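Local coordinates for protein Myo-inositol 2-dehydrogenase (Lactobacillus plantarum WCFS1, PDB 3CEA) that probably catalyses the NAD-dependent oxidation of myo-inositol at its 2-hydroxyl, as an enzyme of the GFO/IDH/MocA oxidoreductase family, at residues F76-T81 with F99-L104; G151-M156 with D234-T239; R133-Y138 with G291-T296. All coordinates share one frame; numbering follows the deposited sequence.

Interaction 1: residues F76-T81 with F99-L104; sequences FIVAPT and FCEKPL. With NAD (nicotinamide-adenine-dinucleotide), chain E.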
loop_
_atom_site.group_PDB
_atom_site.type_symbol
_atom_site.label_atom_id
_atom_site.label_comp_id
_atom_site.label_asym_id
_atom_site.label_seq_id
_atom_site.Cartn_x
_atom_site.Cartn_y
_atom_site.Cartn_z
ATOM N N PHE A 76 6.214 -40.251 -1.130
ATOM C CA PHE A 76 6.398 -38.858 -1.524
ATOM C C PHE A 76 7.781 -38.670 -2.139
ATOM O O PHE A 76 8.798 -38.836 -1.464
ATOM C CB PHE A 76 6.197 -37.927 -0.322
ATOM C CG PHE A 76 4.801 -37.948 0.233
ATOM C CD1 PHE A 76 4.423 -38.904 1.173
ATOM C CD2 PHE A 76 3.859 -37.015 -0.189
ATOM C CE1 PHE A 76 3.131 -38.931 1.683
ATOM C CE2 PHE A 76 2.561 -37.032 0.316
ATOM C CZ PHE A 76 2.198 -37.993 1.256
ATOM N N ILE A 77 7.810 -38.343 -3.427
ATOM C CA ILE A 77 9.071 -38.154 -4.142
ATOM C C ILE A 77 9.445 -36.669 -4.212
ATOM O O ILE A 77 8.899 -35.904 -5.011
ATOM C CB ILE A 77 9.049 -38.812 -5.551
ATOM C CG1 ILE A 77 8.759 -40.313 -5.436
ATOM C CG2 ILE A 77 10.372 -38.582 -6.283
ATOM C CD1 ILE A 77 8.245 -40.956 -6.716
ATOM N N VAL A 78 10.368 -36.277 -3.336
ATOM C CA VAL A 78 10.921 -34.925 -3.310
ATOM C C VAL A 78 12.433 -34.998 -3.573
ATOM O O VAL A 78 13.227 -34.258 -2.981
ATOM C CB VAL A 78 10.630 -34.202 -1.965
ATOM C CG1 VAL A 78 10.649 -32.690 -2.161
ATOM C CG2 VAL A 78 9.284 -34.635 -1.389
ATOM N N ALA A 79 12.816 -35.920 -4.454
ATOM C CA ALA A 79 14.182 -36.024 -4.954
ATOM C C ALA A 79 14.300 -35.147 -6.204
ATOM O O ALA A 79 13.281 -34.682 -6.713
ATOM C CB ALA A 79 14.513 -37.475 -5.273
ATOM N N PRO A 80 15.533 -34.899 -6.698
ATOM C CA PRO A 80 15.716 -34.079 -7.906
ATOM C C PRO A 80 14.922 -34.578 -9.117
ATOM O O PRO A 80 14.609 -35.764 -9.212
ATOM C CB PRO A 80 17.219 -34.187 -8.180
ATOM C CG PRO A 80 17.821 -34.480 -6.858
ATOM C CD PRO A 80 16.827 -35.346 -6.149
ATOM N N THR A 81 14.628 -33.661 -10.037
ATOM C CA THR A 81 13.774 -33.922 -11.204
ATOM C C THR A 81 14.184 -35.107 -12.105
ATOM O O THR A 81 13.312 -35.874 -12.524
ATOM C CB THR A 81 13.581 -32.639 -12.052
ATOM O OG1 THR A 81 13.142 -31.575 -11.201
ATOM C CG2 THR A 81 12.548 -32.850 -13.145
ATOM N N PHE A 99 2.851 -39.529 -4.686
ATOM C CA PHE A 99 2.881 -38.079 -4.774
ATOM C C PHE A 99 4.274 -37.676 -5.241
ATOM O O PHE A 99 5.251 -37.810 -4.501
ATOM C CB PHE A 99 2.558 -37.441 -3.421
ATOM C CG PHE A 99 2.499 -35.935 -3.454
ATOM C CD1 PHE A 99 3.661 -35.172 -3.320
ATOM C CD2 PHE A 99 1.280 -35.280 -3.607
ATOM C CE1 PHE A 99 3.612 -33.782 -3.349
ATOM C CE2 PHE A 99 1.221 -33.887 -3.632
ATOM C CZ PHE A 99 2.391 -33.137 -3.504
ATOM N N CYS A 100 4.361 -37.198 -6.476
ATOM C CA CYS A 100 5.631 -36.764 -7.043
ATOM C C CYS A 100 5.653 -35.250 -7.189
ATOM O O CYS A 100 4.692 -34.650 -7.677
ATOM C CB CYS A 100 5.867 -37.432 -8.401
ATOM S SG CYS A 100 7.536 -37.241 -9.065
ATOM N N GLU A 101 6.752 -34.635 -6.761
ATOM C CA GLU A 101 6.936 -33.198 -6.926
ATOM C C GLU A 101 7.092 -32.800 -8.386
ATOM O O GLU A 101 7.439 -33.625 -9.235
ATOM C CB GLU A 101 8.133 -32.690 -6.110
ATOM C CG GLU A 101 7.775 -32.190 -4.710
ATOM C CD GLU A 101 6.769 -31.037 -4.709
ATOM O OE1 GLU A 101 6.595 -30.368 -5.752
ATOM O OE2 GLU A 101 6.157 -30.793 -3.648
ATOM N N LYS A 102 6.816 -31.529 -8.666
ATOM C CA LYS A 102 6.963 -30.968 -10.003
ATOM C C LYS A 102 8.448 -30.715 -10.295
ATOM O O LYS A 102 9.227 -30.501 -9.366
ATOM C CB LYS A 102 6.141 -29.673 -10.125
ATOM C CG LYS A 102 6.670 -28.487 -9.316
ATOM C CD LYS A 102 7.580 -27.615 -10.169
ATOM C CE LYS A 102 8.725 -27.027 -9.362
ATOM N NZ LYS A 102 9.534 -26.066 -10.161
ATOM N N PRO A 103 8.857 -30.776 -11.577
ATOM C CA PRO A 103 8.098 -31.233 -12.743
ATOM C C PRO A 103 8.121 -32.756 -12.837
ATOM O O PRO A 103 8.798 -33.408 -12.038
ATOM C CB PRO A 103 8.852 -30.617 -13.932
ATOM C CG PRO A 103 10.055 -29.906 -13.358
ATOM C CD PRO A 103 10.215 -30.342 -11.945
ATOM N N LEU A 104 7.388 -33.314 -13.799
ATOM C CA LEU A 104 7.347 -34.767 -13.996
ATOM C C LEU A 104 8.726 -35.354 -14.301
ATOM O O LEU A 104 9.071 -36.433 -13.817
ATOM C CB LEU A 104 6.344 -35.147 -15.095
ATOM C CG LEU A 104 4.863 -34.834 -14.849
ATOM C CD1 LEU A 104 4.038 -35.141 -16.087
ATOM C CD2 LEU A 104 4.312 -35.589 -13.642
HETATM P PA NAD E . 17.408 -30.519 -2.844
HETATM O O1A NAD E . 17.421 -29.439 -1.832
HETATM O O2A NAD E . 18.685 -30.591 -3.587
HETATM O O5B NAD E . 17.061 -31.915 -2.121
HETATM C C5B NAD E . 17.196 -33.142 -2.809
HETATM C C4B NAD E . 17.150 -34.299 -1.815
HETATM O O4B NAD E . 16.983 -35.534 -2.492
HETATM C C3B NAD E . 18.429 -34.408 -1.001
HETATM O O3B NAD E . 18.066 -34.569 0.347
HETATM C C2B NAD E . 19.117 -35.657 -1.518
HETATM O O2B NAD E . 19.786 -36.367 -0.500
HETATM C C1B NAD E . 17.969 -36.469 -2.096
HETATM N N9A NAD E . 18.403 -37.287 -3.244
HETATM C C8A NAD E . 19.071 -36.854 -4.364
HETATM N N7A NAD E . 19.278 -37.910 -5.184
HETATM C C5A NAD E . 18.756 -39.012 -4.600
HETATM C C6A NAD E . 18.698 -40.342 -5.002
HETATM N N6A NAD E . 18.998 -40.660 -6.257
HETATM N N1A NAD E . 18.085 -41.273 -4.181
HETATM C C2A NAD E . 17.536 -40.883 -2.969
HETATM N N3A NAD E . 17.599 -39.558 -2.576
HETATM C C4A NAD E . 18.199 -38.637 -3.379
HETATM O O3 NAD E . 16.191 -30.304 -3.878
HETATM P PN NAD E . 14.805 -29.613 -3.430
HETATM O O1N NAD E . 14.419 -30.111 -2.088
HETATM O O2N NAD E . 14.938 -28.165 -3.687
HETATM O O5D NAD E . 13.734 -30.151 -4.501
HETATM C C5D NAD E . 13.594 -31.509 -4.845
HETATM C C4D NAD E . 12.476 -31.615 -5.878
HETATM O O4D NAD E . 11.386 -30.792 -5.502
HETATM C C3D NAD E . 12.934 -31.168 -7.259
HETATM O O3D NAD E . 12.565 -32.147 -8.202
HETATM C C2D NAD E . 12.191 -29.870 -7.510
HETATM O O2D NAD E . 11.770 -29.752 -8.847
HETATM C C1D NAD E . 11.002 -29.933 -6.561
HETATM N N1N NAD E . 10.632 -28.595 -6.056
HETATM C C2N NAD E . 9.324 -28.190 -6.153
HETATM C C3N NAD E . 8.937 -26.929 -5.689
HETATM C C7N NAD E . 7.487 -26.541 -5.630
HETATM O O7N NAD E . 7.163 -25.171 -5.587
HETATM N N7N NAD E . 6.541 -27.486 -5.618
HETATM C C4N NAD E . 9.890 -26.084 -5.126
HETATM C C5N NAD E . 11.216 -26.502 -5.031
HETATM C C6N NAD E . 11.575 -27.765 -5.501
#
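I77 is the residue through which the two parallel strands are hydrogen-bonded here. Its N donates to F99 O at 2.8 Å, and I77 O accepts from E101 N at 3.0 Å. The apolar contacts alternate with the strand faces. On one face CD2 of F76 lies 3.5 Å from F99 CB, and the ring planes are inclined at 45°. F305 of helix 295-311 meets both phenylalanines. On the other face C100 SG rests against CB and CG2 of I77; helix 84-93 covers this face, M87 and T88 touching I77 and H84 touching C100. Past the strand ends the segments spread apart, V78 CG1 lying beside E101 CG, and T81 meets the second segment again, OG1 and CG2 both against CD of P103 (OG1 at 3.3 Å), a proline that follows a cis peptide bond. OG1 lies beside the backbone N (chi1 -52°), and from there it reaches the cofactor. The polar contacts with NAD come from both segments. On the nicotinamide ribose, O3D donates to A79 O and pairs with T81 OG1 at 3.1 Å, while O2D donates to K102 O at 2.7 Å. The carboxamide N7N donates to E101 OE1 at 2.9 Å, an oxygen that also accepts from K102 N. E101 OE2 is held by H23, and the two ends of the carboxylate are thereby fixed against rotation. K102 CE lies 3.5 Å from C2N of the nicotinamide. The arrangement is the beta-alpha-beta unit 74-77, 84-93, 97-100 of a Rossmann fold, whose C-terminal strand ends form the cofactor cleft; E101, K102 and P103 match the Glu-Lys-Pro signature of the GFO/IDH/MocA family.

Interaction 2: residues G151-M156 with D234-T239; sequences GKIIYM and DGVIAT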
loop_
_atom_site.group_PDB
_atom_site.type_symbol
_atom_site.label_atom_id
_atom_site.label_comp_id
_atom_site.label_asym_id
_atom_site.label_seq_id
_atom_site.Cartn_x
_atom_site.Cartn_y
_atom_site.Cartn_z
ATOM N N GLY A 151 -14.234 -9.327 -16.314
ATOM C CA GLY A 151 -14.611 -9.488 -17.717
ATOM C C GLY A 151 -13.874 -10.670 -18.321
ATOM O O GLY A 151 -13.614 -11.660 -17.633
ATOM N N LYS A 152 -13.536 -10.569 -19.604
ATOM C CA LYS A 152 -12.737 -11.593 -20.272
ATOM C C LYS A 152 -11.257 -11.281 -20.108
ATOM O O LYS A 152 -10.852 -10.119 -20.158
ATOM C CB LYS A 152 -13.098 -11.696 -21.758
ATOM C CG LYS A 152 -14.426 -12.403 -22.035
ATOM C CD LYS A 152 -14.785 -12.374 -23.517
ATOM N N ILE A 153 -10.459 -12.323 -19.901
ATOM C CA ILE A 153 -9.010 -12.184 -19.743
ATOM C C ILE A 153 -8.378 -11.752 -21.063
ATOM O O ILE A 153 -8.715 -12.285 -22.123
ATOM C CB ILE A 153 -8.366 -13.509 -19.255
ATOM C CG1 ILE A 153 -8.964 -13.930 -17.910
ATOM C CG2 ILE A 153 -6.848 -13.374 -19.143
ATOM C CD1 ILE A 153 -8.978 -15.426 -17.685
ATOM N N ILE A 154 -7.479 -10.775 -20.998
ATOM C CA ILE A 154 -6.739 -10.342 -22.184
ATOM C C ILE A 154 -5.229 -10.568 -22.050
ATOM O O ILE A 154 -4.535 -10.759 -23.050
ATOM C CB ILE A 154 -7.063 -8.864 -22.594
ATOM C CG1 ILE A 154 -6.629 -7.869 -21.513
ATOM C CG2 ILE A 154 -8.553 -8.708 -22.935
ATOM C CD1 ILE A 154 -6.925 -6.414 -21.841
ATOM N N TYR A 155 -4.733 -10.562 -20.814
ATOM C CA TYR A 155 -3.296 -10.655 -20.553
ATOM C C TYR A 155 -2.997 -11.152 -19.146
ATOM O O TYR A 155 -3.705 -10.819 -18.194
ATOM C CB TYR A 155 -2.618 -9.297 -20.783
ATOM C CG TYR A 155 -1.157 -9.252 -20.394
ATOM C CD1 TYR A 155 -0.169 -9.695 -21.273
ATOM C CD2 TYR A 155 -0.762 -8.762 -19.149
ATOM C CE1 TYR A 155 1.175 -9.656 -20.924
ATOM C CE2 TYR A 155 0.581 -8.722 -18.785
ATOM C CZ TYR A 155 1.544 -9.171 -19.681
ATOM O OH TYR A 155 2.875 -9.124 -19.340
HETATM N N MSE A 156 -1.933 -11.942 -19.024
HETATM C CA MSE A 156 -1.498 -12.462 -17.734
HETATM C C MSE A 156 0.011 -12.355 -17.581
HETATM O O MSE A 156 0.759 -12.527 -18.542
HETATM C CB MSE A 156 -1.953 -13.911 -17.543
HETATM C CG MSE A 156 -3.472 -14.079 -17.495
HETATM SE SE MSE A 156 -4.035 -15.869 -17.024
HETATM C CE MSE A 156 -3.251 -15.994 -15.229
ATOM N N ASP A 234 -6.662 -18.695 -27.956
ATOM C CA ASP A 234 -7.856 -17.877 -28.190
ATOM C C ASP A 234 -7.631 -16.377 -27.983
ATOM O O ASP A 234 -8.573 -15.639 -27.677
ATOM C CB ASP A 234 -9.043 -18.381 -27.358
ATOM N N GLY A 235 -6.385 -15.935 -28.155
ATOM C CA GLY A 235 -6.065 -14.506 -28.178
ATOM C C GLY A 235 -5.203 -13.973 -27.043
ATOM O O GLY A 235 -4.445 -13.015 -27.230
ATOM N N VAL A 236 -5.320 -14.586 -25.868
ATOM C CA VAL A 236 -4.662 -14.094 -24.657
ATOM C C VAL A 236 -3.138 -14.015 -24.820
ATOM O O VAL A 236 -2.526 -14.836 -25.504
ATOM C CB VAL A 236 -5.064 -14.943 -23.414
ATOM C CG1 VAL A 236 -4.359 -14.459 -22.152
ATOM C CG2 VAL A 236 -6.580 -14.916 -23.211
ATOM N N ILE A 237 -2.539 -12.996 -24.214
ATOM C CA ILE A 237 -1.092 -12.825 -24.243
ATOM C C ILE A 237 -0.563 -12.959 -22.819
ATOM O O ILE A 237 -1.229 -12.559 -21.868
ATOM C CB ILE A 237 -0.693 -11.461 -24.862
ATOM C CG1 ILE A 237 -1.368 -11.280 -26.232
ATOM C CG2 ILE A 237 0.827 -11.355 -25.003
ATOM C CD1 ILE A 237 -1.548 -9.840 -26.658
ATOM N N ALA A 238 0.617 -13.549 -22.666
ATOM C CA ALA A 238 1.181 -13.763 -21.339
ATOM C C ALA A 238 2.686 -13.553 -21.299
ATOM O O ALA A 238 3.391 -13.833 -22.270
ATOM C CB ALA A 238 0.819 -15.152 -20.817
ATOM N N THR A 239 3.160 -13.042 -20.167
ATOM C CA THR A 239 4.584 -12.902 -19.898
ATOM C C THR A 239 4.923 -13.731 -18.668
ATOM O O THR A 239 4.177 -13.723 -17.686
ATOM C CB THR A 239 4.972 -11.429 -19.645
ATOM O OG1 THR A 239 4.597 -10.636 -20.775
ATOM C CG2 THR A 239 6.473 -11.281 -19.408
HETATM O O HOH W 1 -5.403 -10.520 -25.435
#
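A parallel strand pair within the mixed beta-sheet of the C-terminal domain is formed here, Y155 pairing with I237 and M156 with A238, beside a classic beta bulge in which I154 and Y155 both face M257 of the next strand. Three backbone bonds join the pair. I237 N donates to I154 O at 3.2 Å, tilted 34° from the carbonyl plane, next to the bulge; M156 N to I237 O at 3.0 Å and T239 N to M156 O at 2.9 Å are more regular. I237 O also takes a CA-H contact from Y155, and M156 O one from A238. The Y155 side chain adds a polar link. Its CG is anti to the backbone N (chi1 174°), and the ring passes over the neighbouring strand, with CD1 3.1 Å from I237 O and 4.0 Å from I237 CB. At its far end OH donates to T239 OG1 at 2.7 Å, T239 OG1 lying at the edge of the Y155 ring, near its plane. A phenylalanine in place of Y155 would probably leave T239 OG1 without this donor and the ring less firmly fixed in its rotation. On the opposite face CB of M156, modelled as selenomethionine, and A238 CB approach to 4.5 Å; helix 182-198 covers this face, I194 touching both residues and F197 and T198 touching M156. At the start of the pair V236 CG2 touches I153 O and its CG1 approaches I153 CG2. The face bearing Y155 and I237 packs on a second subunit, where T239 meets T239 of that subunit. The phenol's proton is thus spent inside the chain, on T239, and the contacts of Y155, I237 and T239 with that subunit are packing contacts.

Interaction 3: residues R133-Y138 with G291-T296; sequences RYDDSY and GERFDT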
loop_
_atom_site.group_PDB
_atom_site.type_symbol
_atom_site.label_atom_id
_atom_site.label_comp_id
_atom_site.label_asym_id
_atom_site.label_seq_id
_atom_site.Cartn_x
_atom_site.Cartn_y
_atom_site.Cartn_z
ATOM N N ARG A 133 -2.278 -23.855 -6.881
ATOM C CA ARG A 133 -3.713 -24.055 -7.094
ATOM C C ARG A 133 -4.479 -24.202 -5.776
ATOM O O ARG A 133 -5.689 -23.966 -5.721
ATOM C CB ARG A 133 -3.964 -25.280 -7.977
ATOM C CG ARG A 133 -3.565 -25.108 -9.434
ATOM C CD ARG A 133 -4.490 -25.918 -10.330
ATOM N NE ARG A 133 -3.974 -26.074 -11.689
ATOM C CZ ARG A 133 -4.660 -26.614 -12.694
ATOM N NH1 ARG A 133 -5.903 -27.048 -12.507
ATOM N NH2 ARG A 133 -4.105 -26.719 -13.895
ATOM N N TYR A 134 -3.761 -24.596 -4.726
ATOM C CA TYR A 134 -4.323 -24.767 -3.385
ATOM C C TYR A 134 -4.245 -23.486 -2.552
ATOM O O TYR A 134 -4.987 -23.332 -1.578
ATOM C CB TYR A 134 -3.608 -25.904 -2.649
ATOM C CG TYR A 134 -3.842 -27.273 -3.249
ATOM C CD1 TYR A 134 -3.065 -27.735 -4.314
ATOM C CD2 TYR A 134 -4.842 -28.110 -2.752
ATOM C CE1 TYR A 134 -3.280 -28.992 -4.869
ATOM C CE2 TYR A 134 -5.064 -29.368 -3.299
ATOM C CZ TYR A 134 -4.280 -29.802 -4.355
ATOM O OH TYR A 134 -4.496 -31.046 -4.897
ATOM N N ASP A 135 -3.342 -22.581 -2.934
ATOM C CA ASP A 135 -3.139 -21.316 -2.220
ATOM C C ASP A 135 -4.436 -20.511 -2.135
ATOM O O ASP A 135 -5.183 -20.421 -3.112
ATOM C CB ASP A 135 -2.038 -20.488 -2.888
ATOM C CG ASP A 135 -1.842 -19.139 -2.225
ATOM O OD1 ASP A 135 -1.223 -19.086 -1.142
ATOM O OD2 ASP A 135 -2.314 -18.129 -2.788
ATOM N N ASP A 136 -4.683 -19.936 -0.959
ATOM C CA ASP A 136 -5.922 -19.215 -0.658
ATOM C C ASP A 136 -6.164 -18.022 -1.579
ATOM O O ASP A 136 -7.293 -17.797 -2.020
ATOM C CB ASP A 136 -5.920 -18.757 0.806
ATOM C CG ASP A 136 -7.302 -18.364 1.298
ATOM N N SER A 137 -5.100 -17.273 -1.866
ATOM C CA SER A 137 -5.176 -16.066 -2.696
ATOM C C SER A 137 -5.416 -16.368 -4.176
ATOM O O SER A 137 -6.275 -15.745 -4.812
ATOM C CB SER A 137 -3.922 -15.202 -2.518
ATOM O OG SER A 137 -3.862 -14.657 -1.213
ATOM N N TYR A 138 -4.660 -17.322 -4.720
ATOM C CA TYR A 138 -4.855 -17.753 -6.104
ATOM C C TYR A 138 -6.278 -18.264 -6.325
ATOM O O TYR A 138 -6.910 -17.927 -7.333
ATOM C CB TYR A 138 -3.818 -18.801 -6.520
ATOM C CG TYR A 138 -2.441 -18.224 -6.775
ATOM C CD1 TYR A 138 -2.194 -17.435 -7.898
ATOM C CD2 TYR A 138 -1.384 -18.469 -5.898
ATOM C CE1 TYR A 138 -0.937 -16.901 -8.140
ATOM C CE2 TYR A 138 -0.116 -17.938 -6.132
ATOM C CZ TYR A 138 0.100 -17.156 -7.257
ATOM O OH TYR A 138 1.348 -16.624 -7.502
ATOM N N GLY A 291 8.919 -21.543 0.391
ATOM C CA GLY A 291 8.412 -22.420 1.440
ATOM C C GLY A 291 7.660 -21.695 2.535
ATOM O O GLY A 291 6.732 -22.249 3.124
ATOM N N GLU A 292 8.069 -20.460 2.815
ATOM C CA GLU A 292 7.347 -19.605 3.756
ATOM C C GLU A 292 6.077 -19.029 3.133
ATOM O O GLU A 292 5.045 -18.924 3.800
ATOM C CB GLU A 292 8.248 -18.480 4.277
ATOM C CG GLU A 292 9.333 -18.958 5.237
ATOM C CD GLU A 292 8.776 -19.581 6.511
ATOM O OE1 GLU A 292 8.299 -18.826 7.386
ATOM O OE2 GLU A 292 8.827 -20.822 6.640
ATOM N N ARG A 293 6.167 -18.666 1.855
ATOM C CA ARG A 293 5.041 -18.119 1.101
ATOM C C ARG A 293 3.916 -19.141 0.924
ATOM O O ARG A 293 2.737 -18.812 1.086
ATOM C CB ARG A 293 5.528 -17.592 -0.260
ATOM C CG ARG A 293 4.444 -17.279 -1.299
ATOM C CD ARG A 293 3.522 -16.143 -0.880
ATOM N NE ARG A 293 2.471 -15.909 -1.866
ATOM C CZ ARG A 293 1.258 -16.460 -1.834
ATOM N NH1 ARG A 293 0.913 -17.292 -0.855
ATOM N NH2 ARG A 293 0.382 -16.173 -2.788
ATOM N N PHE A 294 4.287 -20.379 0.612
ATOM C CA PHE A 294 3.313 -21.400 0.243
ATOM C C PHE A 294 3.147 -22.534 1.257
ATOM O O PHE A 294 2.572 -23.581 0.932
ATOM C CB PHE A 294 3.638 -21.947 -1.150
ATOM C CG PHE A 294 3.420 -20.950 -2.252
ATOM C CD1 PHE A 294 2.136 -20.513 -2.568
ATOM C CD2 PHE A 294 4.495 -20.441 -2.972
ATOM C CE1 PHE A 294 1.923 -19.586 -3.586
ATOM C CE2 PHE A 294 4.292 -19.519 -3.996
ATOM C CZ PHE A 294 3.001 -19.091 -4.300
ATOM N N ASP A 295 3.628 -22.312 2.481
ATOM C CA ASP A 295 3.564 -23.307 3.559
ATOM C C ASP A 295 2.191 -23.977 3.699
ATOM O O ASP A 295 2.101 -25.206 3.727
ATOM C CB ASP A 295 3.991 -22.684 4.891
ATOM C CG ASP A 295 4.097 -23.708 6.008
ATOM O OD1 ASP A 295 5.034 -24.539 5.976
ATOM O OD2 ASP A 295 3.243 -23.676 6.921
ATOM N N THR A 296 1.133 -23.168 3.785
ATOM C CA THR A 296 -0.239 -23.679 3.915
ATOM C C THR A 296 -0.673 -24.477 2.679
ATOM O O THR A 296 -1.254 -25.558 2.808
ATOM C CB THR A 296 -1.252 -22.544 4.196
ATOM O OG1 THR A 296 -0.773 -21.719 5.264
ATOM C CG2 THR A 296 -2.615 -23.112 4.578
HETATM O O HOH W 2 1.435 -14.902 -5.070
#
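D135 and R293 form a salt bridge in which two nitrogens reach two oxygens: NH1 donates to OD1 at 2.8 Å, while the NH2 bond to OD2, at 3.3 Å, is weak. The pairing is not coplanar. The carboxylate and guanidinium planes are 62° apart, and NH1 meets OD1 from above the carboxylate plane, 43° out of it. F294 completes the first shell. Its ring edge, through CE1, comes 3.7 Å from CE2 of Y138, each atom near the plane of the other ring, and the two side chains cross at about a right angle. The same CE1 lies 3.6 Å above the centre of the guanidinium of R293. The R293 chain is bent at chi2 (64°), which turns CD back from the extended course, and R293 CG lies over one face of the F294 ring, offset toward its rim. Water 2 bridges Y138 OH and R293 NH2, accepting from the latter at 2.8 Å. Farther out, D135 is the N-cap of helix 136-146: OD2 accepts from Y138 N at 3.1 Å, on its anti side, and more weakly from S137 N. V252 of strand 251-258 backs both Y138 and F294. S137 OG bonds to R273 N of the third subunit, whose R273 also packs on R293. D135 therefore serves two elements with one carboxylate: OD2 caps the helix and takes the weak NH2 bond, while OD1 takes the shorter bond from NH1 of R293, the last residue of helix 290-293. The arginine and the two helix-start amides would be expected to stabilise the buried D135 as an anion.

How the interactions relate
Interaction 1 lies in the NAD-binding domain and touches the cofactor itself. Interaction 3 is 18 Å from it centre to centre, with nearest atoms about 7 Å apart, and the F294 side chain comes within about 6 Å of NAD without belonging to interaction 1. Interaction 2 sits 30 Å from interaction 1, centre to centre, in the sheet facing a second subunit. Chain order connects interactions 3 and 2: helix 136-146, which begins in interaction 3, leads into strand 153-163 of interaction 2, though their nearest atoms stay about 8 Å apart. Helix 182-198 touches both interaction 1, at K102 and P103, and interaction 2, at M156 and A238.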